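Local coordinates for heme-binding protein A / AI-2 binding protein A (Helicobacter pylori SS1, PDB 6OFQ) that binds peptides in the periplasm as the substrate-binding protein of an ABC transporter, and is also named for binding heme and AI-2, at residues E172-A177 against D434-L439; T342-N347 against S475-R480. All coordinates share one frame; numbering follows the deposited sequence.

Contact 1 (E172-A177 against D434-L439); sequences EAPFLA and DPDNFL
The P174 ring lies over one face of the D436 carboxylate. Its CG stands 3.6 Å from D436 CG, almost straight above the carboxylate plane, and the side chains cross at about a right angle. The D434 carboxylate also turns a face to the same carbon, but more loosely and off-centre, with P174 CG 4.3 Å from D434 OD1. The motif on the acidic side is an Asx turn leading into helix 436-443: D434 OD1 accepts from D436 N at 2.9 Å, through its anti lone pair and with an N-H...O angle of 159°. A backbone bond from N437 N to D434 O tightens the same turn. Across from it, P174 occupies the third position of a type I turn from E172 to F175, which runs into the short helix 175-178. Both parts belong to a type II periplasmic binding protein. One follows the five-stranded antiparallel sheet and the other follows strand 423-429 of the large mixed sheet.

The D436 torsion explains the approach: CG is anti to the backbone N (chi1 -176°), which carries the carboxylate up under the proline. No hydrogen bond crosses the contact, and salt bridges to neighbouring helices hold D434 OD2, D436 OD2 and both E172 oxygens. The partner of D434 is R480, which also packs against P174. K472 bridges E172 OE2 and D436 OD2, probably offsetting the repulsion between these two carboxylates, while R473 pairs with E172 OE1. With K472 NZ shared by both, E172 OE2 and D436 OD2 come to 4.6 Å of each other.

Contact 2 (T342-N347 against S475-R480); sequences TIWGYN and SDQKER
W344 carries the Q477 side chain flat on one face of its indole. The amide and ring planes are only 8° apart, and Q477 CD sits 3.5 Å above the ring, offset toward its rim. Q477 reaches this position with CG anti to the backbone N and the chain extended beyond it. Its CG makes a CH-pi contact 3.5 Å from the centroid of the W344 six-membered ring. NE2 lies over the five-membered ring, 3.7 Å from W344 CE2, while OE1 sits near the CB-CG bond, 3.4 Å from W344 CG. The indole takes the position between its backbone N and carbonyl carbon (chi1 66°), standing out from a type II turn from I343 to Y346. The receiving element is the first turn of helix 477-494, N-capped by D476, whose OD2 accepts from E479 N at 3.0 Å.

R480, one turn on, meets the indole differently. Its chain bends at chi3 and brings the guanidinium to the ring edge with the planes 74° apart, so W344 CH2 lies over the guanidinium face while NH1 comes to 3.5 Å from W344 CZ2. D434, Y484 and the A471 carbonyl fix its rotation.

Contact 1 and contact 2 have centres 11 Å apart, and their segments alternate along the chain: 172-177, 342-347, 434-439, 475-480. They meet directly, through the 2.8 Å salt bridge from R480 NH1 to D434 OD2, P435 CG 3.2 Å from W344 O, and F438 CE1 3.5 Å from I343 CD1. Three of the four segments lie around the large mixed sheet, whose strand 497-510 follows helix 477-494. Segment 172-177 comes instead from beside the antiparallel sheet that includes strand 163-168. Contact 2 thus appears to pack within one lobe, and contact 1 to join that lobe to another, with R480 touching A173 as well.

Contact 1 (E172-A177 against D434-L439)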
# COMPACT_ATOMS: atom_id res chain seq x y z
N GLU A 172 7.01 20.60 -3.64
CA GLU A 172 6.85 19.16 -3.35
C GLU A 172 6.18 18.54 -4.55
O GLU A 172 4.98 18.49 -4.67
CB GLU A 172 6.03 19.00 -2.06
CG GLU A 172 5.91 17.57 -1.57
CD GLU A 172 7.19 16.97 -1.00
OE1 GLU A 172 7.97 17.69 -0.36
OE2 GLU A 172 7.28 15.72 -1.18
N ALA A 173 6.95 18.01 -5.49
CA ALA A 173 6.44 17.47 -6.73
C ALA A 173 5.34 16.42 -6.53
O ALA A 173 4.35 16.49 -7.23
CB ALA A 173 7.56 16.95 -7.64
N PRO A 174 5.51 15.49 -5.59
CA PRO A 174 4.43 14.50 -5.35
C PRO A 174 3.19 14.97 -4.67
O PRO A 174 2.26 14.19 -4.53
CB PRO A 174 5.10 13.45 -4.46
CG PRO A 174 6.56 13.73 -4.56
CD PRO A 174 6.72 15.17 -4.80
N PHE A 175 3.11 16.24 -4.24
CA PHE A 175 2.02 16.63 -3.33
C PHE A 175 0.64 16.40 -3.91
O PHE A 175 -0.23 15.88 -3.20
CB PHE A 175 2.20 18.10 -2.89
CG PHE A 175 1.32 18.53 -1.72
CD1 PHE A 175 1.50 18.00 -0.46
CD2 PHE A 175 0.21 19.35 -1.97
CE1 PHE A 175 0.65 18.42 0.56
CE2 PHE A 175 -0.65 19.75 -0.95
CZ PHE A 175 -0.43 19.25 0.29
N LEU A 176 0.37 16.78 -5.16
CA LEU A 176 -0.95 16.60 -5.71
C LEU A 176 -1.33 15.13 -5.71
O LEU A 176 -2.45 14.80 -5.27
CB LEU A 176 -1.06 17.19 -7.11
CG LEU A 176 -2.45 17.17 -7.72
CD1 LEU A 176 -3.43 18.06 -7.02
CD2 LEU A 176 -2.33 17.52 -9.20
N ALA A 177 -0.43 14.24 -6.14
CA ALA A 177 -0.74 12.81 -6.16
C ALA A 177 -0.90 12.25 -4.75
O ALA A 177 -1.80 11.43 -4.47
CB ALA A 177 0.40 12.07 -6.84
N ASP A 434 5.13 7.25 -8.92
CA ASP A 434 6.13 8.28 -8.68
C ASP A 434 7.16 7.56 -7.82
O ASP A 434 6.86 7.01 -6.76
CB ASP A 434 5.54 9.47 -7.94
CG ASP A 434 6.49 10.66 -7.93
OD1 ASP A 434 7.55 10.52 -7.31
OD2 ASP A 434 6.11 11.71 -8.52
N PRO A 435 8.44 7.63 -8.19
CA PRO A 435 9.49 7.03 -7.34
C PRO A 435 9.48 7.47 -5.89
O PRO A 435 9.94 6.69 -5.02
CB PRO A 435 10.80 7.38 -8.07
CG PRO A 435 10.38 7.55 -9.51
CD PRO A 435 9.05 8.22 -9.41
N ASP A 436 9.03 8.67 -5.63
CA ASP A 436 9.01 9.14 -4.24
C ASP A 436 8.27 8.20 -3.29
O ASP A 436 8.68 8.00 -2.13
CB ASP A 436 8.39 10.54 -4.17
CG ASP A 436 8.43 11.15 -2.78
OD1 ASP A 436 7.40 10.98 -2.09
OD2 ASP A 436 9.38 11.82 -2.44
N ASN A 437 7.21 7.60 -3.80
CA ASN A 437 6.28 6.74 -3.00
C ASN A 437 7.00 5.45 -2.56
O ASN A 437 6.46 4.78 -1.66
CB ASN A 437 5.02 6.48 -3.82
CG ASN A 437 4.02 5.54 -3.13
OD1 ASN A 437 3.80 4.42 -3.63
ND2 ASN A 437 3.42 5.94 -2.04
N PHE A 438 8.08 5.06 -3.25
CA PHE A 438 8.89 3.94 -2.80
C PHE A 438 10.13 4.48 -2.11
O PHE A 438 10.43 4.12 -0.93
CB PHE A 438 9.32 2.95 -3.92
CG PHE A 438 8.18 2.16 -4.55
CD1 PHE A 438 7.19 2.75 -5.36
CD2 PHE A 438 8.19 0.77 -4.44
CE1 PHE A 438 6.23 1.93 -5.97
CE2 PHE A 438 7.20 -0.01 -5.04
CZ PHE A 438 6.25 0.57 -5.83
N LEU A 439 10.95 5.22 -2.83
CA LEU A 439 12.24 5.61 -2.31
C LEU A 439 12.12 6.47 -1.05
O LEU A 439 12.86 6.22 -0.08
CB LEU A 439 13.04 6.35 -3.35
CG LEU A 439 13.30 5.57 -4.66
CD1 LEU A 439 13.98 6.50 -5.66
CD2 LEU A 439 14.14 4.33 -4.37

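Contact 2 (T342-N347 against S475-R480)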
# COMPACT_ATOMS: atom_id res chain seq x y z
N THR A 342 7.62 -0.48 -14.33
CA THR A 342 6.38 0.19 -14.75
C THR A 342 6.32 1.65 -14.30
O THR A 342 5.41 2.30 -14.77
CB THR A 342 5.19 -0.59 -14.21
OG1 THR A 342 5.51 -0.97 -12.84
CG2 THR A 342 5.01 -1.85 -15.01
N ILE A 343 7.22 2.12 -13.46
CA ILE A 343 7.26 3.50 -13.06
C ILE A 343 8.47 4.14 -13.76
O ILE A 343 9.56 3.59 -13.81
CB ILE A 343 7.34 3.57 -11.54
CG1 ILE A 343 6.15 2.88 -10.90
CG2 ILE A 343 7.44 5.03 -11.07
CD1 ILE A 343 6.23 2.83 -9.39
N TRP A 344 8.23 5.40 -14.14
CA TRP A 344 9.31 6.18 -14.67
C TRP A 344 10.47 6.38 -13.71
O TRP A 344 10.29 6.32 -12.48
CB TRP A 344 8.82 7.56 -15.12
CG TRP A 344 8.31 8.50 -14.03
CD1 TRP A 344 7.04 8.53 -13.54
CD2 TRP A 344 9.08 9.42 -13.26
NE1 TRP A 344 6.94 9.50 -12.55
CE2 TRP A 344 8.18 10.06 -12.38
CE3 TRP A 344 10.43 9.80 -13.23
CZ2 TRP A 344 8.54 11.05 -11.50
CZ3 TRP A 344 10.77 10.84 -12.33
CH2 TRP A 344 9.86 11.39 -11.46
N GLY A 345 11.68 6.60 -14.23
CA GLY A 345 12.82 6.88 -13.39
C GLY A 345 13.61 5.66 -12.95
O GLY A 345 14.68 5.78 -12.35
N TYR A 346 13.15 4.47 -13.32
CA TYR A 346 13.81 3.21 -13.02
C TYR A 346 15.18 3.18 -13.67
O TYR A 346 15.33 3.60 -14.83
CB TYR A 346 13.00 2.06 -13.59
CG TYR A 346 13.46 0.65 -13.30
CD1 TYR A 346 14.35 -0.03 -14.13
CD2 TYR A 346 12.95 -0.04 -12.23
CE1 TYR A 346 14.74 -1.32 -13.92
CE2 TYR A 346 13.39 -1.33 -11.93
CZ TYR A 346 14.22 -1.97 -12.80
OH TYR A 346 14.62 -3.25 -12.51
N ASN A 347 16.19 2.72 -12.92
CA ASN A 347 17.54 2.75 -13.41
C ASN A 347 17.79 1.40 -14.09
O ASN A 347 18.12 0.39 -13.46
CB ASN A 347 18.53 3.01 -12.28
CG ASN A 347 19.92 3.29 -12.79
OD1 ASN A 347 20.28 2.72 -13.83
ND2 ASN A 347 20.71 4.10 -12.12
N SER A 475 10.05 19.99 -10.41
CA SER A 475 8.87 19.29 -10.94
C SER A 475 9.14 18.63 -12.30
O SER A 475 8.46 17.66 -12.68
CB SER A 475 7.66 20.26 -10.98
OG SER A 475 8.00 21.33 -11.85
N ASP A 476 10.11 19.17 -13.05
CA ASP A 476 10.36 18.60 -14.35
C ASP A 476 10.80 17.15 -14.21
O ASP A 476 11.74 16.80 -13.48
CB ASP A 476 11.52 19.36 -14.98
CG ASP A 476 11.89 18.82 -16.35
OD1 ASP A 476 11.22 19.09 -17.35
OD2 ASP A 476 12.87 18.09 -16.46
N GLN A 477 10.14 16.31 -14.97
CA GLN A 477 10.34 14.86 -14.80
C GLN A 477 11.78 14.44 -15.16
O GLN A 477 12.38 13.64 -14.46
CB GLN A 477 9.29 14.03 -15.50
CG GLN A 477 9.39 12.53 -15.19
CD GLN A 477 8.34 11.67 -15.87
OE1 GLN A 477 8.62 10.73 -16.64
NE2 GLN A 477 7.13 11.92 -15.45
N LYS A 478 12.36 14.92 -16.23
CA LYS A 478 13.73 14.58 -16.57
C LYS A 478 14.73 14.98 -15.53
O LYS A 478 15.62 14.18 -15.23
CB LYS A 478 14.15 15.19 -17.93
CG LYS A 478 13.53 14.45 -19.10
CD LYS A 478 13.57 12.92 -19.10
CE LYS A 478 14.80 12.31 -19.78
NZ LYS A 478 14.62 10.84 -20.01
N GLU A 479 14.50 16.15 -14.91
CA GLU A 479 15.39 16.56 -13.82
C GLU A 479 15.27 15.64 -12.61
O GLU A 479 16.26 15.29 -12.00
CB GLU A 479 15.26 18.02 -13.36
CG GLU A 479 15.52 19.01 -14.48
CD GLU A 479 15.27 20.45 -14.06
OE1 GLU A 479 15.22 20.73 -12.87
OE2 GLU A 479 15.26 21.29 -15.00
N ARG A 480 14.03 15.31 -12.26
CA ARG A 480 13.84 14.37 -11.15
C ARG A 480 14.42 13.00 -11.48
O ARG A 480 15.05 12.38 -10.61
CB ARG A 480 12.32 14.25 -10.89
CG ARG A 480 11.69 15.53 -10.36
CD ARG A 480 10.19 15.29 -10.10
NE ARG A 480 9.97 14.50 -8.92
CZ ARG A 480 8.91 13.75 -8.62
NH1 ARG A 480 7.84 13.70 -9.36
NH2 ARG A 480 8.94 13.08 -7.49